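Local coordinates for cell division control protein 45 cdc45 putative (Entamoeba histolytica, PDB 6CC2), which probably acts in chromosomal DNA replication as the Cdc45 component of the CMG (Cdc45-MCM-GINS) helicase, at residues Ile469-Asp474 with Phe480-Tyr485; Lys446-Ala451 with Ser519-Ile524; Phe429-Asp434 with Glu527-Tyr532. All blocks are in the same frame, centred on the assembly; numbering follows the deposited sequence.

Contact 1 (Ile469-Asp474 with Phe480-Tyr485); sequences ILAVLD and FVIVGY
Four backbone hydrogen bonds join L470 and V472 to V483 and V481 in two reciprocal pairs. N and O of L470 bond V483 O and V483 N at 2.8 Å each, and N and O of V472 bond V481 O and V481 N at 2.9 Å each. In the non-hydrogen-bonded pairs between and beside them, CA-H...O contacts add to the seam, I469 CA lying 3.2 Å from V483 O. The strands, at 159° to each other, form a beta hairpin at the middle of the mixed C-terminal sheet, with 427-432 beyond one strand and 519-525 beyond the other.

Apolar contacts lie on the face bearing I469, A471, L473, F480 and I482. The chi2 of -66° turns I482 CD1 toward the partner strand, where it presses tightly on A471 CB at 3.5 Å, while I482 CG2 meets I469 CG2 at 3.8 Å. F480 lays its ring beside the V472-L473 peptide: its CD1 is 3.5 Å from L473 N, V472 N lies at the ring edge in plane, and L473 CD1 lies over one ring face. On the face of L470 and V472, V483 packs against A447, L448 and A451 of helix 444-462.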
loop_
_atom_site.group_PDB
_atom_site.type_symbol
_atom_site.label_atom_id
_atom_site.label_comp_id
_atom_site.label_asym_id
_atom_site.label_seq_id
_atom_site.Cartn_x
_atom_site.Cartn_y
_atom_site.Cartn_z
ATOM N N ILE A 469 6.659 2.047 17.546
ATOM C CA ILE A 469 7.198 0.815 18.120
ATOM C C ILE A 469 6.162 0.277 19.095
ATOM O O ILE A 469 5.745 0.977 20.031
ATOM C CB ILE A 469 8.553 1.034 18.811
ATOM C CG1 ILE A 469 9.591 1.443 17.774
ATOM C CG2 ILE A 469 8.983 -0.269 19.521
ATOM C CD1 ILE A 469 10.887 1.891 18.335
ATOM N N LEU A 470 5.715 -0.954 18.847
ATOM C CA LEU A 470 4.638 -1.584 19.597
ATOM C C LEU A 470 5.177 -2.843 20.253
ATOM O O LEU A 470 5.800 -3.668 19.579
ATOM C CB LEU A 470 3.480 -1.940 18.652
ATOM C CG LEU A 470 2.357 -2.766 19.287
ATOM C CD1 LEU A 470 1.595 -1.984 20.275
ATOM C CD2 LEU A 470 1.440 -3.281 18.159
ATOM N N ALA A 471 4.963 -2.959 21.557
ATOM C CA ALA A 471 5.322 -4.155 22.325
ATOM C C ALA A 471 4.058 -4.839 22.823
ATOM O O ALA A 471 3.253 -4.215 23.526
ATOM C CB ALA A 471 6.206 -3.784 23.509
ATOM N N VAL A 472 3.898 -6.119 22.489
ATOM C CA VAL A 472 2.724 -6.886 22.881
ATOM C C VAL A 472 3.151 -8.083 23.701
ATOM O O VAL A 472 4.012 -8.862 23.265
ATOM C CB VAL A 472 1.898 -7.340 21.656
ATOM C CG1 VAL A 472 0.581 -8.014 22.129
ATOM C CG2 VAL A 472 1.620 -6.159 20.720
ATOM N N LEU A 473 2.524 -8.245 24.870
ATOM C CA LEU A 473 2.849 -9.353 25.749
ATOM C C LEU A 473 2.469 -10.676 25.107
ATOM O O LEU A 473 1.347 -10.853 24.643
ATOM C CB LEU A 473 2.118 -9.182 27.084
ATOM C CG LEU A 473 2.296 -10.328 28.075
ATOM C CD1 LEU A 473 3.729 -10.433 28.564
ATOM C CD2 LEU A 473 1.336 -10.169 29.247
ATOM N N ASP A 474 3.417 -11.610 25.084
ATOM C CA ASP A 474 3.171 -13.015 24.787
ATOM C C ASP A 474 3.345 -13.727 26.121
ATOM O O ASP A 474 4.458 -14.107 26.501
ATOM C CB ASP A 474 4.128 -13.542 23.721
ATOM C CG ASP A 474 3.817 -14.966 23.320
ATOM O OD1 ASP A 474 3.255 -15.728 24.143
ATOM O OD2 ASP A 474 4.148 -15.329 22.173
ATOM N N PHE A 480 7.829 -10.024 25.287
ATOM C CA PHE A 480 7.126 -9.044 24.459
ATOM C C PHE A 480 7.568 -9.234 23.018
ATOM O O PHE A 480 8.774 -9.297 22.735
ATOM C CB PHE A 480 7.416 -7.603 24.877
ATOM C CG PHE A 480 6.690 -7.172 26.138
ATOM C CD1 PHE A 480 5.403 -6.687 26.063
ATOM C CD2 PHE A 480 7.301 -7.272 27.383
ATOM C CE1 PHE A 480 4.734 -6.310 27.198
ATOM C CE2 PHE A 480 6.628 -6.893 28.528
ATOM C CZ PHE A 480 5.352 -6.408 28.438
ATOM N N VAL A 481 6.593 -9.332 22.111
ATOM C CA VAL A 481 6.862 -9.167 20.698
ATOM C C VAL A 481 7.004 -7.677 20.440
ATOM O O VAL A 481 6.168 -6.897 20.890
ATOM C CB VAL A 481 5.738 -9.779 19.850
ATOM C CG1 VAL A 481 6.041 -9.635 18.376
ATOM C CG2 VAL A 481 5.586 -11.245 20.204
ATOM N N ILE A 482 8.086 -7.278 19.767
ATOM C CA ILE A 482 8.366 -5.876 19.490
ATOM C C ILE A 482 8.297 -5.663 17.981
ATOM O O ILE A 482 9.040 -6.308 17.221
ATOM C CB ILE A 482 9.757 -5.445 19.999
ATOM C CG1 ILE A 482 10.001 -5.912 21.421
ATOM C CG2 ILE A 482 9.895 -3.915 19.868
ATOM C CD1 ILE A 482 9.124 -5.281 22.414
ATOM N N VAL A 483 7.425 -4.767 17.542
ATOM C CA VAL A 483 7.316 -4.417 16.134
ATOM C C VAL A 483 7.666 -2.944 15.979
ATOM O O VAL A 483 7.178 -2.097 16.742
ATOM C CB VAL A 483 5.901 -4.698 15.598
ATOM C CG1 VAL A 483 5.751 -4.096 14.195
ATOM C CG2 VAL A 483 5.633 -6.188 15.587
ATOM N N GLY A 484 8.494 -2.633 14.990
ATOM C CA GLY A 484 8.760 -1.266 14.595
ATOM C C GLY A 484 8.252 -1.045 13.181
ATOM O O GLY A 484 8.548 -1.828 12.283
ATOM N N TYR A 485 7.477 0.032 13.008
ATOM C CA TYR A 485 6.859 0.321 11.727
ATOM C C TYR A 485 7.047 1.783 11.361
ATOM O O TYR A 485 6.856 2.672 12.193
ATOM C CB TYR A 485 5.350 0.007 11.738
ATOM C CG TYR A 485 4.656 0.442 10.458
ATOM C CD1 TYR A 485 4.764 -0.302 9.307
ATOM C CD2 TYR A 485 3.920 1.621 10.416
ATOM C CE1 TYR A 485 4.142 0.111 8.114
ATOM C CE2 TYR A 485 3.293 2.024 9.242
ATOM C CZ TYR A 485 3.418 1.272 8.112
ATOM O OH TYR A 485 2.810 1.663 6.944
#

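Contact 2 (Lys446-Ala451 with Ser519-Ile524); sequences KALQLA and SFVTEI. With EDO (1,2-ethanediol), chain G.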
loop_
_atom_site.group_PDB
_atom_site.type_symbol
_atom_site.label_atom_id
_atom_site.label_comp_id
_atom_site.label_asym_id
_atom_site.label_seq_id
_atom_site.Cartn_x
_atom_site.Cartn_y
_atom_site.Cartn_z
ATOM N N LYS A 446 -0.193 -10.182 13.162
ATOM C CA LYS A 446 -1.236 -9.329 13.727
ATOM C C LYS A 446 -0.663 -8.067 14.364
ATOM O O LYS A 446 -1.213 -6.971 14.197
ATOM C CB LYS A 446 -2.050 -10.114 14.764
ATOM C CG LYS A 446 -2.804 -11.305 14.234
ATOM C CD LYS A 446 -3.935 -10.890 13.330
ATOM C CE LYS A 446 -4.901 -12.043 13.098
ATOM N NZ LYS A 446 -6.023 -11.649 12.194
ATOM N N ALA A 447 0.400 -8.205 15.155
ATOM C CA ALA A 447 1.030 -7.042 15.766
ATOM C C ALA A 447 1.456 -6.030 14.715
ATOM O O ALA A 447 1.318 -4.831 14.930
ATOM C CB ALA A 447 2.224 -7.476 16.619
ATOM N N LEU A 448 1.981 -6.508 13.569
ATOM C CA LEU A 448 2.410 -5.595 12.509
ATOM C C LEU A 448 1.230 -4.773 12.001
ATOM O O LEU A 448 1.354 -3.566 11.764
ATOM C CB LEU A 448 3.035 -6.376 11.367
ATOM C CG LEU A 448 4.483 -6.839 11.536
ATOM C CD1 LEU A 448 4.805 -8.015 10.615
ATOM C CD2 LEU A 448 5.422 -5.667 11.276
ATOM N N GLN A 449 0.066 -5.412 11.854
ATOM C CA GLN A 449 -1.101 -4.671 11.381
ATOM C C GLN A 449 -1.535 -3.632 12.391
ATOM O O GLN A 449 -1.932 -2.521 12.024
ATOM C CB GLN A 449 -2.252 -5.641 11.085
ATOM C CG GLN A 449 -1.969 -6.570 9.936
ATOM C CD GLN A 449 -3.129 -7.470 9.676
ATOM O OE1 GLN A 449 -4.191 -7.026 9.238
ATOM N NE2 GLN A 449 -2.949 -8.740 9.955
ATOM N N LEU A 450 -1.485 -3.985 13.681
ATOM C CA LEU A 450 -1.869 -3.029 14.713
ATOM C C LEU A 450 -0.882 -1.882 14.792
ATOM O O LEU A 450 -1.279 -0.721 14.932
ATOM C CB LEU A 450 -1.998 -3.759 16.056
ATOM C CG LEU A 450 -2.432 -2.883 17.232
ATOM C CD1 LEU A 450 -3.783 -2.229 16.927
ATOM C CD2 LEU A 450 -2.542 -3.710 18.504
ATOM N N ALA A 451 0.421 -2.178 14.680
ATOM C CA ALA A 451 1.417 -1.110 14.709
ATOM C C ALA A 451 1.195 -0.121 13.566
ATOM O O ALA A 451 1.326 1.093 13.760
ATOM C CB ALA A 451 2.823 -1.688 14.625
ATOM N N SER A 519 9.472 -2.281 8.125
ATOM C CA SER A 519 9.123 -2.745 9.448
ATOM C C SER A 519 10.116 -3.801 9.908
ATOM O O SER A 519 10.808 -4.429 9.107
ATOM C CB SER A 519 7.700 -3.315 9.472
ATOM O OG SER A 519 7.637 -4.520 8.720
ATOM N N PHE A 520 10.121 -4.021 11.212
ATOM C CA PHE A 520 10.995 -4.981 11.866
ATOM C C PHE A 520 10.226 -5.658 12.996
ATOM O O PHE A 520 9.351 -5.058 13.615
ATOM C CB PHE A 520 12.246 -4.314 12.484
ATOM C CG PHE A 520 12.960 -3.397 11.559
ATOM C CD1 PHE A 520 12.519 -2.100 11.375
ATOM C CD2 PHE A 520 14.091 -3.831 10.859
ATOM C CE1 PHE A 520 13.177 -1.246 10.507
ATOM C CE2 PHE A 520 14.755 -2.975 10.003
ATOM C CZ PHE A 520 14.290 -1.680 9.822
ATOM N N VAL A 521 10.591 -6.908 13.277
ATOM C CA VAL A 521 10.054 -7.650 14.407
ATOM C C VAL A 521 11.212 -8.214 15.221
ATOM O O VAL A 521 12.127 -8.820 14.660
ATOM C CB VAL A 521 9.137 -8.796 13.949
ATOM C CG1 VAL A 521 8.528 -9.501 15.152
ATOM C CG2 VAL A 521 8.034 -8.255 13.043
ATOM N N THR A 522 11.174 -7.994 16.530
ATOM C CA THR A 522 12.089 -8.667 17.448
ATOM C C THR A 522 11.267 -9.117 18.649
ATOM O O THR A 522 10.038 -9.052 18.643
ATOM C CB THR A 522 13.281 -7.764 17.822
ATOM O OG1 THR A 522 14.209 -8.522 18.629
ATOM C CG2 THR A 522 12.849 -6.540 18.589
ATOM N N GLU A 523 11.943 -9.588 19.693
ATOM C CA GLU A 523 11.266 -10.138 20.863
ATOM C C GLU A 523 12.204 -10.011 22.051
ATOM O O GLU A 523 13.403 -10.213 21.919
ATOM C CB GLU A 523 10.899 -11.602 20.608
ATOM C CG GLU A 523 10.034 -12.242 21.669
ATOM C CD GLU A 523 9.547 -13.622 21.252
ATOM O OE1 GLU A 523 10.282 -14.316 20.520
ATOM O OE2 GLU A 523 8.421 -14.006 21.643
ATOM N N ILE A 524 11.643 -9.664 23.208
ATOM C CA ILE A 524 12.424 -9.519 24.423
ATOM C C ILE A 524 11.798 -10.355 25.526
ATOM O O ILE A 524 10.606 -10.675 25.497
ATOM C CB ILE A 524 12.519 -8.043 24.869
ATOM C CG1 ILE A 524 11.122 -7.514 25.253
ATOM C CG2 ILE A 524 13.097 -7.185 23.766
ATOM C CD1 ILE A 524 11.157 -6.139 25.882
HETATM C C1 EDO G . 14.167 -13.506 24.342
HETATM O O1 EDO G . 14.712 -12.705 23.287
HETATM C C2 EDO G . 12.946 -14.262 23.844
HETATM O O2 EDO G . 13.292 -15.051 22.704
#
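L448 is the residue of 446-451 that meets 519-524, its branched end lying across S519 and V521. At the start of this helical segment K446 turns elsewhere, to a salt bridge with D368, and A447 packs on V483 of the strand next to 519-525. L448 follows with its CB directed toward the strand. Its CG stands anti to the carbonyl carbon (chi1 -80°), and from there CD2 approaches S519, 3.6 Å from OG and 3.7 Å from CB, and CD1 lies 4.0 Å from V521 CG2. That valine methyl also comes within 4.1 Å of both L448 CG and L448 CD2, and is thus set against the fork of the leucine. Further on, Q449 and L450 pack against helix 393-417, and A451 N closes a helical turn on A447 O at 2.8 Å. Helix 444-462 is in this way laid between the C-terminal sheet and helix 393-417.

No hydrogen bond links the two segments. S519 OG bonds S516 OG instead, which provides for the buried hydroxyl beside the leucine methyl and leaves the helix-strand contact to van der Waals packing alone.

Contact 3 (Phe429-Asp434 with Glu527-Tyr532); sequences FCSVSD and ENLVKY. With EDO (1,2-ethanediol), chain D.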
loop_
_atom_site.group_PDB
_atom_site.type_symbol
_atom_site.label_atom_id
_atom_site.label_comp_id
_atom_site.label_asym_id
_atom_site.label_seq_id
_atom_site.Cartn_x
_atom_site.Cartn_y
_atom_site.Cartn_z
ATOM N N PHE A 429 6.105 4.892 21.275
ATOM C CA PHE A 429 6.285 3.569 21.868
ATOM C C PHE A 429 5.020 3.257 22.648
ATOM O O PHE A 429 4.552 4.091 23.434
ATOM C CB PHE A 429 7.496 3.513 22.817
ATOM C CG PHE A 429 7.805 2.133 23.292
ATOM C CD1 PHE A 429 7.056 1.551 24.312
ATOM C CD2 PHE A 429 8.826 1.414 22.730
ATOM C CE1 PHE A 429 7.346 0.246 24.737
ATOM C CE2 PHE A 429 9.104 0.114 23.136
ATOM C CZ PHE A 429 8.346 -0.463 24.132
ATOM N N CYS A 430 4.483 2.056 22.435
ATOM C CA CYS A 430 3.301 1.618 23.154
ATOM C C CYS A 430 3.498 0.166 23.562
ATOM O O CYS A 430 3.964 -0.638 22.762
ATOM C CB CYS A 430 2.059 1.730 22.303
ATOM S SG CYS A 430 0.571 1.535 23.292
ATOM N N SER A 431 3.139 -0.163 24.793
ATOM C CA SER A 431 3.227 -1.538 25.266
ATOM C C SER A 431 1.866 -1.983 25.774
ATOM O O SER A 431 1.144 -1.209 26.399
ATOM C CB SER A 431 4.300 -1.714 26.361
ATOM O OG SER A 431 3.998 -1.038 27.533
ATOM N N VAL A 432 1.524 -3.223 25.467
ATOM C CA VAL A 432 0.231 -3.816 25.762
ATOM C C VAL A 432 0.496 -5.075 26.552
ATOM O O VAL A 432 1.183 -5.985 26.058
ATOM C CB VAL A 432 -0.547 -4.150 24.470
ATOM C CG1 VAL A 432 -1.880 -4.785 24.816
ATOM C CG2 VAL A 432 -0.736 -2.905 23.630
ATOM N N SER A 433 -0.034 -5.134 27.786
ATOM C CA SER A 433 0.064 -6.353 28.570
ATOM C C SER A 433 -1.269 -6.702 29.210
ATOM O O SER A 433 -1.321 -7.357 30.243
ATOM C CB SER A 433 1.170 -6.261 29.616
ATOM O OG SER A 433 0.978 -5.144 30.441
ATOM N N ASP A 434 -2.358 -6.229 28.619
ATOM C CA ASP A 434 -3.703 -6.625 29.056
ATOM C C ASP A 434 -4.021 -8.000 28.483
ATOM O O ASP A 434 -3.722 -8.268 27.314
ATOM C CB ASP A 434 -4.729 -5.582 28.607
ATOM C CG ASP A 434 -5.983 -6.196 28.012
ATOM O OD1 ASP A 434 -5.898 -6.794 26.920
ATOM O OD2 ASP A 434 -7.060 -6.067 28.632
ATOM N N GLU A 527 10.595 -9.464 31.478
ATOM C CA GLU A 527 11.202 -8.721 32.570
ATOM C C GLU A 527 12.136 -7.618 32.089
ATOM O O GLU A 527 12.521 -6.764 32.897
ATOM C CB GLU A 527 11.956 -9.682 33.486
ATOM C CG GLU A 527 13.014 -10.530 32.806
ATOM C CD GLU A 527 12.498 -11.912 32.423
ATOM O OE1 GLU A 527 11.405 -12.017 31.798
ATOM O OE2 GLU A 527 13.187 -12.902 32.759
ATOM N N ASN A 528 12.532 -7.626 30.816
ATOM C CA ASN A 528 13.490 -6.658 30.297
ATOM C C ASN A 528 12.844 -5.509 29.560
ATOM O O ASN A 528 13.525 -4.786 28.836
ATOM C CB ASN A 528 14.482 -7.362 29.378
ATOM C CG ASN A 528 15.368 -8.312 30.127
ATOM O OD1 ASN A 528 15.672 -8.092 31.296
ATOM N ND2 ASN A 528 15.791 -9.379 29.462
ATOM N N LEU A 529 11.548 -5.286 29.756
ATOM C CA LEU A 529 10.881 -4.202 29.032
ATOM C C LEU A 529 11.547 -2.862 29.318
ATOM O O LEU A 529 11.797 -2.081 28.391
ATOM C CB LEU A 529 9.394 -4.157 29.407
ATOM C CG LEU A 529 8.603 -3.033 28.740
ATOM C CD1 LEU A 529 8.539 -3.181 27.247
ATOM C CD2 LEU A 529 7.173 -2.968 29.336
ATOM N N VAL A 530 11.797 -2.561 30.602
ATOM C CA VAL A 530 12.410 -1.283 30.966
ATOM C C VAL A 530 13.830 -1.193 30.413
ATOM O O VAL A 530 14.207 -0.163 29.834
ATOM C CB VAL A 530 12.381 -1.095 32.495
ATOM C CG1 VAL A 530 13.290 0.032 32.930
ATOM C CG2 VAL A 530 10.949 -0.817 32.945
ATOM N N LYS A 531 14.594 -2.276 30.531
ATOM C CA LYS A 531 15.941 -2.318 29.979
ATOM C C LYS A 531 15.920 -2.028 28.481
ATOM O O LYS A 531 16.727 -1.231 27.966
ATOM C CB LYS A 531 16.563 -3.687 30.258
ATOM C CG LYS A 531 17.959 -3.873 29.708
ATOM C CD LYS A 531 18.452 -5.295 29.973
ATOM C CE LYS A 531 19.883 -5.484 29.491
ATOM N NZ LYS A 531 20.353 -6.874 29.712
ATOM N N TYR A 532 15.006 -2.671 27.761
ATOM C CA TYR A 532 14.890 -2.452 26.320
ATOM C C TYR A 532 14.476 -1.024 25.988
ATOM O O TYR A 532 15.013 -0.411 25.053
ATOM C CB TYR A 532 13.887 -3.433 25.730
ATOM C CG TYR A 532 13.651 -3.189 24.266
ATOM C CD1 TYR A 532 14.612 -3.543 23.328
ATOM C CD2 TYR A 532 12.511 -2.555 23.815
ATOM C CE1 TYR A 532 14.422 -3.294 22.000
ATOM C CE2 TYR A 532 12.315 -2.312 22.484
ATOM C CZ TYR A 532 13.277 -2.683 21.577
ATOM O OH TYR A 532 13.093 -2.420 20.253
HETATM C C1 EDO D . 16.279 -8.784 26.352
HETATM O O1 EDO D . 15.235 -9.740 26.428
HETATM C C2 EDO D . 15.646 -7.470 25.974
HETATM O O2 EDO D . 16.518 -6.453 26.167
#
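F429 and Y532 meet edge to edge, with F429 CE2 4.1 Å from Y532 CE2 and each of these atoms near the plane of the other ring. The two planes are inclined at about 47°, so the rings neither stack nor form a T. F429 has CG anti to its backbone N (chi1 -172°), which sends the ring out from strand 427-432 to the helix. L529, one turn before Y532 on the same helix face, comes to the same ring at its edge, its CD1 lying 4.1 Å from F429 CZ. The other methyl, CD2, reaches S431 OG at 4.1 Å, and the leucine fork thereby spans F429 and S431, two residues whose CB atoms point to one side of the strand. The intervening C430 instead forms a disulfide with C420 of the adjoining strand.

At the start of the helix N528 occupies the N-cap position without a side-chain capping bond; its backbone O accepts Y532 N at 2.8 Å. Its ND2 turns instead to O1 of an ethanediol, probably from the crystallisation liquor, in a straight bond (171°).

Helix 529-537 thus lies over the sheet. K533 and L536 continue its hold on F429, L529 also rests on F480, and Y532 packs on I482 of strand 479-485 and on F501 and T504 of the adjacent helix 494-508.

From the N-terminal side, strand segment 429-434 comes first and finds its partner last, so contact 3 closes the outermost loop, with 92 residues between its segments. Helix segment 446-451 follows, and contact 2 closes a loop of 67 residues inside that one. Contact 1, the hairpin with only five residues between its segments, lies innermost; the three nest and none cross. Backbone hydrogen bonds tie the hairpin to the strands of contacts 3 and 2, A471 to C430 and V432 on one side and I482 to T522 on the other. Contact 2 brings helix 444-462 to one face, where L448 also touches V483, and contact 3 brings helix 529-537 to the opposite face, where Y532 and L529 pack against I524.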